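Long-range contact in orotidine 5'-phosphate decarboxylase (Methanocaldococcus jannaschii, PDB 4LUI), which probably catalyses the decarboxylation of orotidine 5'-monophosphate to uridine 5'-monophosphate, the last step of de novo UMP synthesis: residues A93-G107 against V117-V131. Residues are numbered along the deposited sequence; the frame is centred on the assembly and turned at random.
Sequences AKITLKYADGIIVHG and VQDVAKKLNKKVIMV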
ATOM      1  N   ALA B  93      -7.826  -6.021   4.631  1.00 12.42           N
ATOM      2  CA  ALA B  93      -8.803  -6.691   3.769  1.00 14.43           C
ATOM      3  C   ALA B  93     -10.226  -6.603   4.325  1.00 14.99           C
ATOM      4  O   ALA B  93     -11.182  -6.352   3.583  1.00 16.77           O
ATOM      5  CB  ALA B  93      -8.406  -8.137   3.553  1.00 16.23           C
ATOM      6  N   LYS B  94     -10.379  -6.825   5.625  1.00 13.78           N
ATOM      7  CA  LYS B  94     -11.707  -6.772   6.232  1.00 14.67           C
ATOM      8  C   LYS B  94     -12.345  -5.395   6.064  1.00 20.23           C
ATOM      9  O   LYS B  94     -13.503  -5.271   5.642  1.00 19.08           O
ATOM     10  CB  LYS B  94     -11.654  -7.146   7.714  1.00 15.68           C
ATOM     11  CG  LYS B  94     -11.416  -8.621   7.960  1.00 21.92           C
ATOM     12  CD  LYS B  94     -11.570  -8.959   9.429  1.00 31.04           C
ATOM     13  CE  LYS B  94     -11.221 -10.414   9.702  1.00 35.52           C
ATOM     14  NZ  LYS B  94     -11.361 -10.732  11.149  1.00 40.64           N
ATOM     15  N   ILE B  95     -11.600  -4.350   6.390  1.00 14.88           N
ATOM     16  CA  ILE B  95     -12.194  -3.012   6.321  1.00 14.25           C
ATOM     17  C   ILE B  95     -12.454  -2.598   4.872  1.00 16.98           C
ATOM     18  O   ILE B  95     -13.447  -1.931   4.575  1.00 19.89           O
ATOM     19  CB  ILE B  95     -11.341  -1.958   7.077  1.00 17.49           C
ATOM     20  CG1 ILE B  95     -12.095  -0.630   7.186  1.00 25.81           C
ATOM     21  CG2 ILE B  95      -9.994  -1.759   6.414  1.00 22.86           C
ATOM     22  CD1 ILE B  95     -11.597   0.245   8.323  1.00 31.08           C
ATOM     23  N   THR B  96     -11.572  -3.021   3.973  1.00 14.26           N
ATOM     24  CA  THR B  96     -11.646  -2.611   2.575  1.00 11.99           C
ATOM     25  C   THR B  96     -12.790  -3.319   1.863  1.00 16.35           C
ATOM     26  O   THR B  96     -13.554  -2.694   1.111  1.00 16.32           O
ATOM     27  CB  THR B  96     -10.320  -2.897   1.858  1.00 12.17           C
ATOM     28  OG1 THR B  96      -9.280  -2.121   2.473  1.00 14.17           O
ATOM     29  CG2 THR B  96     -10.410  -2.524   0.393  1.00 13.92           C
ATOM     30  N   LEU B  97     -12.927  -4.618   2.119  1.00 14.46           N
ATOM     31  CA  LEU B  97     -13.934  -5.414   1.430  1.00 16.11           C
ATOM     32  C   LEU B  97     -15.326  -5.301   2.048  1.00 17.81           C
ATOM     33  O   LEU B  97     -16.279  -5.920   1.557  1.00 18.26           O
ATOM     34  CB  LEU B  97     -13.489  -6.880   1.338  1.00 15.51           C
ATOM     35  CG  LEU B  97     -12.234  -7.098   0.485  1.00 12.21           C
ATOM     36  CD1 LEU B  97     -11.808  -8.572   0.550  1.00 14.83           C
ATOM     37  CD2 LEU B  97     -12.460  -6.651  -0.960  1.00 13.04           C
ATOM     38  N   LYS B  98     -15.461  -4.494   3.098  1.00 16.53           N
ATOM     39  CA  LYS B  98     -16.780  -4.177   3.623  1.00 19.07           C
ATOM     40  C   LYS B  98     -17.641  -3.537   2.533  1.00 17.15           C
ATOM     41  O   LYS B  98     -18.818  -3.873   2.393  1.00 20.47           O
ATOM     42  CB  LYS B  98     -16.666  -3.246   4.828  1.00 19.50           C
ATOM     43  CG  LYS B  98     -17.996  -2.904   5.479  1.00 24.99           C
ATOM     44  CD  LYS B  98     -17.790  -2.189   6.809  1.00 37.70           C
ATOM     45  CE  LYS B  98     -19.121  -1.874   7.471  1.00 42.79           C
ATOM     46  NZ  LYS B  98     -19.964  -3.098   7.579  1.00 45.01           N
ATOM     47  N   TYR B  99     -17.040  -2.632   1.755  1.00 17.51           N
ATOM     48  CA  TYR B  99     -17.753  -1.939   0.683  1.00 20.56           C
ATOM     49  C   TYR B  99     -17.223  -2.227  -0.721  1.00 15.32           C
ATOM     50  O   TYR B  99     -17.992  -2.200  -1.688  1.00 17.94           O
ATOM     51  CB  TYR B  99     -17.794  -0.429   0.934  1.00 21.68           C
ATOM     52  CG  TYR B  99     -18.414  -0.076   2.263  1.00 25.02           C
ATOM     53  CD1 TYR B  99     -19.730  -0.405   2.540  1.00 24.66           C
ATOM     54  CD2 TYR B  99     -17.677   0.573   3.248  1.00 30.38           C
ATOM     55  CE1 TYR B  99     -20.304  -0.101   3.759  1.00 27.92           C
ATOM     56  CE2 TYR B  99     -18.246   0.888   4.475  1.00 29.52           C
ATOM     57  CZ  TYR B  99     -19.560   0.547   4.723  1.00 32.03           C
ATOM     58  OH  TYR B  99     -20.144   0.850   5.938  1.00 33.82           O
ATOM     59  N   ALA B 100     -15.924  -2.487  -0.845  1.00 15.77           N
ATOM     60  CA  ALA B 100     -15.363  -2.831  -2.150  1.00 12.81           C
ATOM     61  C   ALA B 100     -15.683  -4.278  -2.521  1.00 15.98           C
ATOM     62  O   ALA B 100     -15.960  -5.111  -1.659  1.00 18.93           O
ATOM     63  CB  ALA B 100     -13.867  -2.627  -2.159  1.00 13.41           C
ATOM     64  N   ASP B 101     -15.614  -4.568  -3.813  1.00 15.97           N
ATOM     65  CA  ASP B 101     -15.891  -5.902  -4.314  1.00 16.89           C
ATOM     66  C   ASP B 101     -14.623  -6.699  -4.545  1.00 13.83           C
ATOM     67  O   ASP B 101     -14.680  -7.907  -4.727  1.00 16.26           O
ATOM     68  CB  ASP B 101     -16.678  -5.802  -5.614  1.00 13.29           C
ATOM     69  CG  ASP B 101     -17.991  -5.104  -5.413  1.00 17.19           C
ATOM     70  OD1 ASP B 101     -18.809  -5.637  -4.629  1.00 21.00           O
ATOM     71  OD2 ASP B 101     -18.198  -4.028  -6.013  1.00 18.18           O
ATOM     72  N   GLY B 102     -13.490  -6.016  -4.546  1.00 15.10           N
ATOM     73  CA  GLY B 102     -12.216  -6.670  -4.762  1.00 11.32           C
ATOM     74  C   GLY B 102     -11.102  -5.785  -4.253  1.00 12.05           C
ATOM     75  O   GLY B 102     -11.287  -4.584  -4.051  1.00 13.24           O
ATOM     76  N   ILE B 103      -9.947  -6.395  -4.023  1.00 12.63           N
ATOM     77  CA  ILE B 103      -8.804  -5.670  -3.501  1.00 13.56           C
ATOM     78  C   ILE B 103      -7.530  -6.133  -4.210  1.00 11.94           C
ATOM     79  O   ILE B 103      -7.374  -7.327  -4.514  1.00 14.41           O
ATOM     80  CB  ILE B 103      -8.721  -5.843  -1.957  1.00 11.71           C
ATOM     81  CG1 ILE B 103      -7.634  -4.953  -1.353  1.00 11.29           C
ATOM     82  CG2 ILE B 103      -8.536  -7.314  -1.565  1.00 14.15           C
ATOM     83  CD1 ILE B 103      -7.619  -5.031   0.178  1.00 16.23           C
ATOM     84  N   ILE B 104      -6.641  -5.180  -4.499  1.00 10.04           N
ATOM     85  CA  ILE B 104      -5.389  -5.471  -5.185  1.00 10.60           C
ATOM     86  C   ILE B 104      -4.255  -5.575  -4.168  1.00 11.50           C
ATOM     87  O   ILE B 104      -4.082  -4.685  -3.323  1.00 10.76           O
ATOM     88  CB  ILE B 104      -5.082  -4.404  -6.268  1.00 13.15           C
ATOM     89  CG1 ILE B 104      -6.114  -4.515  -7.398  1.00 12.17           C
ATOM     90  CG2 ILE B 104      -3.666  -4.577  -6.808  1.00 13.73           C
ATOM     91  CD1 ILE B 104      -6.099  -3.348  -8.375  1.00 12.83           C
ATOM     92  N   VAL B 105      -3.514  -6.681  -4.246  1.00 11.06           N
ATOM     93  CA  VAL B 105      -2.421  -6.975  -3.322  1.00 11.76           C
ATOM     94  C   VAL B 105      -1.100  -7.199  -4.068  1.00 13.60           C
ATOM     95  O   VAL B 105      -1.090  -7.585  -5.241  1.00 14.74           O
ATOM     96  CB  VAL B 105      -2.736  -8.218  -2.464  1.00 13.17           C
ATOM     97  CG1 VAL B 105      -4.134  -8.077  -1.843  1.00 13.78           C
ATOM     98  CG2 VAL B 105      -2.669  -9.496  -3.299  1.00 17.72           C
ATOM     99  N   HIS B 106       0.014  -6.929  -3.394  1.00 12.00           N
ATOM    100  CA  HIS B 106       1.322  -7.326  -3.915  1.00 11.39           C
ATOM    101  C   HIS B 106       1.586  -8.779  -3.594  1.00 14.66           C
ATOM    102  O   HIS B 106       1.233  -9.257  -2.517  1.00 16.05           O
ATOM    103  CB  HIS B 106       2.451  -6.473  -3.312  1.00 12.20           C
ATOM    104  CG  HIS B 106       2.717  -5.203  -4.064  1.00 12.46           C
ATOM    105  ND1 HIS B 106       3.229  -5.190  -5.343  1.00 14.63           N
ATOM    106  CD2 HIS B 106       2.560  -3.906  -3.708  1.00 10.36           C
ATOM    107  CE1 HIS B 106       3.377  -3.939  -5.746  1.00 11.04           C
ATOM    108  NE2 HIS B 106       2.961  -3.141  -4.779  1.00 13.63           N
ATOM    109  N   GLY B 107       2.182  -9.492  -4.541  1.00 12.28           N
ATOM    110  CA  GLY B 107       2.650 -10.838  -4.277  1.00 13.82           C
ATOM    111  C   GLY B 107       4.067 -10.853  -3.719  1.00 14.77           C
ATOM    112  O   GLY B 107       4.500 -11.875  -3.163  1.00 14.39           O
ATOM    113  N   VAL B 117      -5.316 -12.191   2.808  1.00 15.91           N
ATOM    114  CA  VAL B 117      -6.340 -11.411   2.117  1.00 14.60           C
ATOM    115  C   VAL B 117      -7.384 -12.331   1.471  1.00 17.71           C
ATOM    116  O   VAL B 117      -8.586 -12.092   1.596  1.00 15.36           O
ATOM    117  CB  VAL B 117      -5.721 -10.510   1.061  1.00 13.74           C
ATOM    118  CG1 VAL B 117      -6.794  -9.708   0.357  1.00 13.82           C
ATOM    119  CG2 VAL B 117      -4.724  -9.570   1.726  1.00 14.38           C
ATOM    120  N   GLN B 118      -6.923 -13.395   0.811  1.00 15.39           N
ATOM    121  CA  GLN B 118      -7.827 -14.363   0.191  1.00 15.72           C
ATOM    122  C   GLN B 118      -8.816 -14.972   1.173  1.00 20.27           C
ATOM    123  O   GLN B 118      -9.997 -15.137   0.856  1.00 19.07           O
ATOM    124  CB  GLN B 118      -7.023 -15.487  -0.460  1.00 17.73           C
ATOM    125  CG  GLN B 118      -6.298 -15.082  -1.715  1.00 22.93           C
ATOM    126  CD  GLN B 118      -5.647 -16.282  -2.355  1.00 30.66           C
ATOM    127  OE1 GLN B 118      -4.658 -16.803  -1.843  1.00 25.60           O
ATOM    128  NE2 GLN B 118      -6.230 -16.763  -3.450  1.00 29.85           N
ATOM    129  N   ASP B 119      -8.336 -15.307   2.364  1.00 17.05           N
ATOM    130  CA  ASP B 119      -9.188 -15.929   3.365  1.00 19.56           C
ATOM    131  C   ASP B 119     -10.353 -15.014   3.751  1.00 19.59           C
ATOM    132  O   ASP B 119     -11.477 -15.483   3.946  1.00 22.21           O
ATOM    133  CB  ASP B 119      -8.377 -16.358   4.588  1.00 19.20           C
ATOM    134  CG  ASP B 119      -7.493 -17.574   4.306  1.00 27.57           C
ATOM    135  OD1 ASP B 119      -7.605 -18.170   3.208  1.00 27.71           O
ATOM    136  OD2 ASP B 119      -6.691 -17.941   5.192  1.00 31.13           O
ATOM    137  N   VAL B 120     -10.090 -13.714   3.828  1.00 16.15           N
ATOM    138  CA  VAL B 120     -11.140 -12.743   4.112  1.00 16.11           C
ATOM    139  C   VAL B 120     -12.095 -12.650   2.929  1.00 17.78           C
ATOM    140  O   VAL B 120     -13.324 -12.692   3.099  1.00 20.82           O
ATOM    141  CB  VAL B 120     -10.547 -11.340   4.386  1.00 16.17           C
ATOM    142  CG1 VAL B 120     -11.650 -10.258   4.442  1.00 17.54           C
ATOM    143  CG2 VAL B 120      -9.736 -11.359   5.661  1.00 18.95           C
ATOM    144  N   ALA B 121     -11.521 -12.526   1.735  1.00 17.94           N
ATOM    145  CA  ALA B 121     -12.308 -12.342   0.511  1.00 15.32           C
ATOM    146  C   ALA B 121     -13.226 -13.528   0.235  1.00 17.31           C
ATOM    147  O   ALA B 121     -14.368 -13.348  -0.203  1.00 21.10           O
ATOM    148  CB  ALA B 121     -11.399 -12.099  -0.671  1.00 15.26           C
ATOM    149  N   LYS B 122     -12.733 -14.737   0.495  1.00 18.13           N
ATOM    150  CA  LYS B 122     -13.506 -15.947   0.224  1.00 17.87           C
ATOM    151  C   LYS B 122     -14.800 -15.995   1.024  1.00 22.64           C
ATOM    152  O   LYS B 122     -15.858 -16.365   0.505  1.00 24.30           O
ATOM    153  CB  LYS B 122     -12.667 -17.191   0.535  1.00 22.19           C
ATOM    154  CG  LYS B 122     -11.620 -17.508  -0.516  1.00 29.96           C
ATOM    155  CD  LYS B 122     -10.913 -18.823  -0.208  1.00 42.61           C
ATOM    156  CE  LYS B 122      -9.861 -19.148  -1.260  1.00 43.97           C
ATOM    157  NZ  LYS B 122      -9.109 -20.392  -0.905  1.00 40.51           N
ATOM    158  N   LYS B 123     -14.718 -15.615   2.292  1.00 19.95           N
ATOM    159  CA  LYS B 123     -15.894 -15.616   3.141  1.00 24.03           C
ATOM    160  C   LYS B 123     -16.936 -14.611   2.662  1.00 21.65           C
ATOM    161  O   LYS B 123     -18.125 -14.781   2.925  1.00 26.43           O
ATOM    162  CB  LYS B 123     -15.508 -15.356   4.599  1.00 27.85           C
ATOM    163  CG  LYS B 123     -14.653 -16.461   5.189  1.00 33.34           C
ATOM    164  CD  LYS B 123     -14.392 -16.241   6.664  1.00 42.67           C
ATOM    165  CE  LYS B 123     -13.496 -17.338   7.220  1.00 48.68           C
ATOM    166  NZ  LYS B 123     -14.043 -18.703   6.962  1.00 52.86           N
ATOM    167  N   LEU B 124     -16.484 -13.583   1.947  1.00 22.06           N
ATOM    168  CA  LEU B 124     -17.368 -12.518   1.484  1.00 20.46           C
ATOM    169  C   LEU B 124     -17.785 -12.677   0.022  1.00 22.72           C
ATOM    170  O   LEU B 124     -18.550 -11.853  -0.505  1.00 20.83           O
ATOM    171  CB  LEU B 124     -16.692 -11.163   1.673  1.00 21.28           C
ATOM    172  CG  LEU B 124     -16.282 -10.813   3.104  1.00 21.94           C
ATOM    173  CD1 LEU B 124     -15.439  -9.547   3.120  1.00 22.02           C
ATOM    174  CD2 LEU B 124     -17.507 -10.657   3.990  1.00 23.67           C
ATOM    175  N   ASN B 125     -17.296 -13.740  -0.616  1.00 23.14           N
ATOM    176  CA  ASN B 125     -17.457 -13.938  -2.058  1.00 22.10           C
ATOM    177  C   ASN B 125     -16.959 -12.721  -2.831  1.00 23.87           C
ATOM    178  O   ASN B 125     -17.620 -12.226  -3.750  1.00 21.32           O
ATOM    179  CB  ASN B 125     -18.917 -14.246  -2.418  1.00 24.82           C
ATOM    180  CG  ASN B 125     -19.075 -14.710  -3.852  1.00 24.81           C
ATOM    181  OD1 ASN B 125     -18.141 -15.257  -4.440  1.00 32.21           O
ATOM    182  ND2 ASN B 125     -20.259 -14.493  -4.428  1.00 29.36           N
ATOM    183  N   LYS B 126     -15.780 -12.241  -2.450  1.00 16.09           N
ATOM    184  CA  LYS B 126     -15.183 -11.093  -3.109  1.00 14.35           C
ATOM    185  C   LYS B 126     -13.805 -11.458  -3.653  1.00 15.71           C
ATOM    186  O   LYS B 126     -13.326 -12.578  -3.423  1.00 21.22           O
ATOM    187  CB  LYS B 126     -15.180  -9.877  -2.173  1.00 22.00           C
ATOM    188  CG  LYS B 126     -16.608  -9.343  -1.966  1.00 18.37           C
ATOM    189  CD  LYS B 126     -16.686  -8.175  -1.018  1.00 18.22           C
ATOM    190  CE  LYS B 126     -18.080  -7.561  -1.086  1.00 20.24           C
ATOM    191  NZ  LYS B 126     -18.199  -6.345  -0.248  1.00 17.16           N
ATOM    192  N   LYS B 127     -13.204 -10.543  -4.405  1.00 15.56           N
ATOM    193  CA  LYS B 127     -12.025 -10.849  -5.211  1.00 16.44           C
ATOM    194  C   LYS B 127     -10.696 -10.370  -4.629  1.00 15.16           C
ATOM    195  O   LYS B 127     -10.598  -9.289  -4.025  1.00 14.56           O
ATOM    196  CB  LYS B 127     -12.169 -10.258  -6.614  1.00 15.39           C
ATOM    197  CG  LYS B 127     -13.309 -10.820  -7.433  1.00 17.14           C
ATOM    198  CD  LYS B 127     -13.339 -10.140  -8.794  1.00 18.60           C
ATOM    199  CE  LYS B 127     -14.492 -10.648  -9.640  1.00 20.42           C
ATOM    200  NZ  LYS B 127     -14.538  -9.885 -10.916  1.00 24.35           N
ATOM    201  N   VAL B 128      -9.670 -11.179  -4.859  1.00 14.56           N
ATOM    202  CA  VAL B 128      -8.282 -10.783  -4.607  1.00 15.04           C
ATOM    203  C   VAL B 128      -7.515 -10.770  -5.933  1.00 14.24           C
ATOM    204  O   VAL B 128      -7.584 -11.714  -6.714  1.00 14.00           O
ATOM    205  CB  VAL B 128      -7.614 -11.751  -3.637  1.00 15.76           C
ATOM    206  CG1 VAL B 128      -6.150 -11.353  -3.376  1.00 17.85           C
ATOM    207  CG2 VAL B 128      -8.395 -11.804  -2.355  1.00 17.42           C
ATOM    208  N   ILE B 129      -6.797  -9.686  -6.181  1.00 14.11           N
ATOM    209  CA  ILE B 129      -6.139  -9.463  -7.450  1.00 14.47           C
ATOM    210  C   ILE B 129      -4.669  -9.202  -7.133  1.00 11.15           C
ATOM    211  O   ILE B 129      -4.361  -8.358  -6.301  1.00 13.52           O
ATOM    212  CB  ILE B 129      -6.755  -8.230  -8.137  1.00 13.52           C
ATOM    213  CG1 ILE B 129      -8.234  -8.494  -8.481  1.00 15.33           C
ATOM    214  CG2 ILE B 129      -5.953  -7.823  -9.356  1.00 16.88           C
ATOM    215  CD1 ILE B 129      -9.068  -7.230  -8.646  1.00 20.93           C
ATOM    216  N   MET B 130      -3.760  -9.936  -7.761  1.00 14.12           N
ATOM    217  CA  MET B 130      -2.340  -9.782  -7.428  1.00 11.96           C
ATOM    218  C   MET B 130      -1.584  -8.969  -8.473  1.00 12.70           C
ATOM    219  O   MET B 130      -1.687  -9.245  -9.674  1.00 13.73           O
ATOM    220  CB  MET B 130      -1.665 -11.156  -7.300  1.00 11.60           C
ATOM    221  CG  MET B 130      -0.180 -11.042  -6.927  1.00 10.45           C
ATOM    222  SD  MET B 130       0.712 -12.605  -7.073  1.00 16.80           S
ATOM    223  CE  MET B 130      -0.299 -13.609  -6.002  1.00 18.81           C
ATOM    224  N   VAL B 131      -0.804  -7.988  -8.020  1.00 11.81           N
ATOM    225  CA  VAL B 131       0.132  -7.322  -8.914  1.00 12.56           C
ATOM    226  C   VAL B 131       1.288  -8.266  -9.195  1.00 12.40           C
ATOM    227  O   VAL B 131       2.010  -8.650  -8.274  1.00 15.11           O
ATOM    228  CB  VAL B 131       0.744  -6.079  -8.263  1.00 13.07           C
ATOM    229  CG1 VAL B 131       1.737  -5.428  -9.225  1.00 17.58           C
ATOM    230  CG2 VAL B 131      -0.331  -5.093  -7.888  1.00 16.02           C
TER
HETATM  231  O   HOH W   1     -19.479  -4.514  -2.268  1.00 25.62           O
HETATM  232  O   HOH W   2       3.821  -7.873  -6.252  1.00 13.90           O
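Ile103 is bonded through both its backbone N, to Lys127 O, and its backbone O, from Ile129 N, between neighbouring parallel strands of a TIM barrel, 102-106 and 127-131, joined in a beta-alpha-beta unit through helix 111-124. Five bonds set the pairing: Asp101 O, Ile103 O and Val105 O accept from the backbone N of Lys127, Ile129 and Val131, while Ile103 N and Val105 N donate to Lys127 O and Ile129 O. Val105 N meets Ile129 O at 2.8 Å, almost in line with the carbonyl (C=O...N 173°).

Apolar packing falls in three places. Outside the barrel, Val117 wedges its CG1 against Ile103 CG2 (3.5 Å) and Val105 CG1; this methyl reaches the sheet because it stands opposite the backbone N (chi1 -180°). Between the helices, Leu97 CD1 lies on Ala121 CB at 3.8 Å, and Ala93 abuts Val120. Inside, the side chains of Ile104 and Val131 cross at roughly a right angle, CG2 to CG2 3.5 Å; His106, close to the predicted proton donor Lys81, lies alongside Val131.

The polar grip is at the turn following helix 86-97. The extended chain of Lys126 carries NZ to Leu97 O (2.7 Å) and Ala100 O (2.9 Å), the latter approached from above its carbonyl plane. With an alanine here, both carbonyls would probably lose this shared donor, leaving the turn less firmly tied to the residue that leads into strand 127-131. Asp101, whose OD2 takes a hydrogen bond from Val76 N and forms a salt bridge with Lys69 NZ, joins through water: one molecule donates to Tyr99 O and Asp101 OD1 and accepts from Lys126 NZ at 3.0 Å.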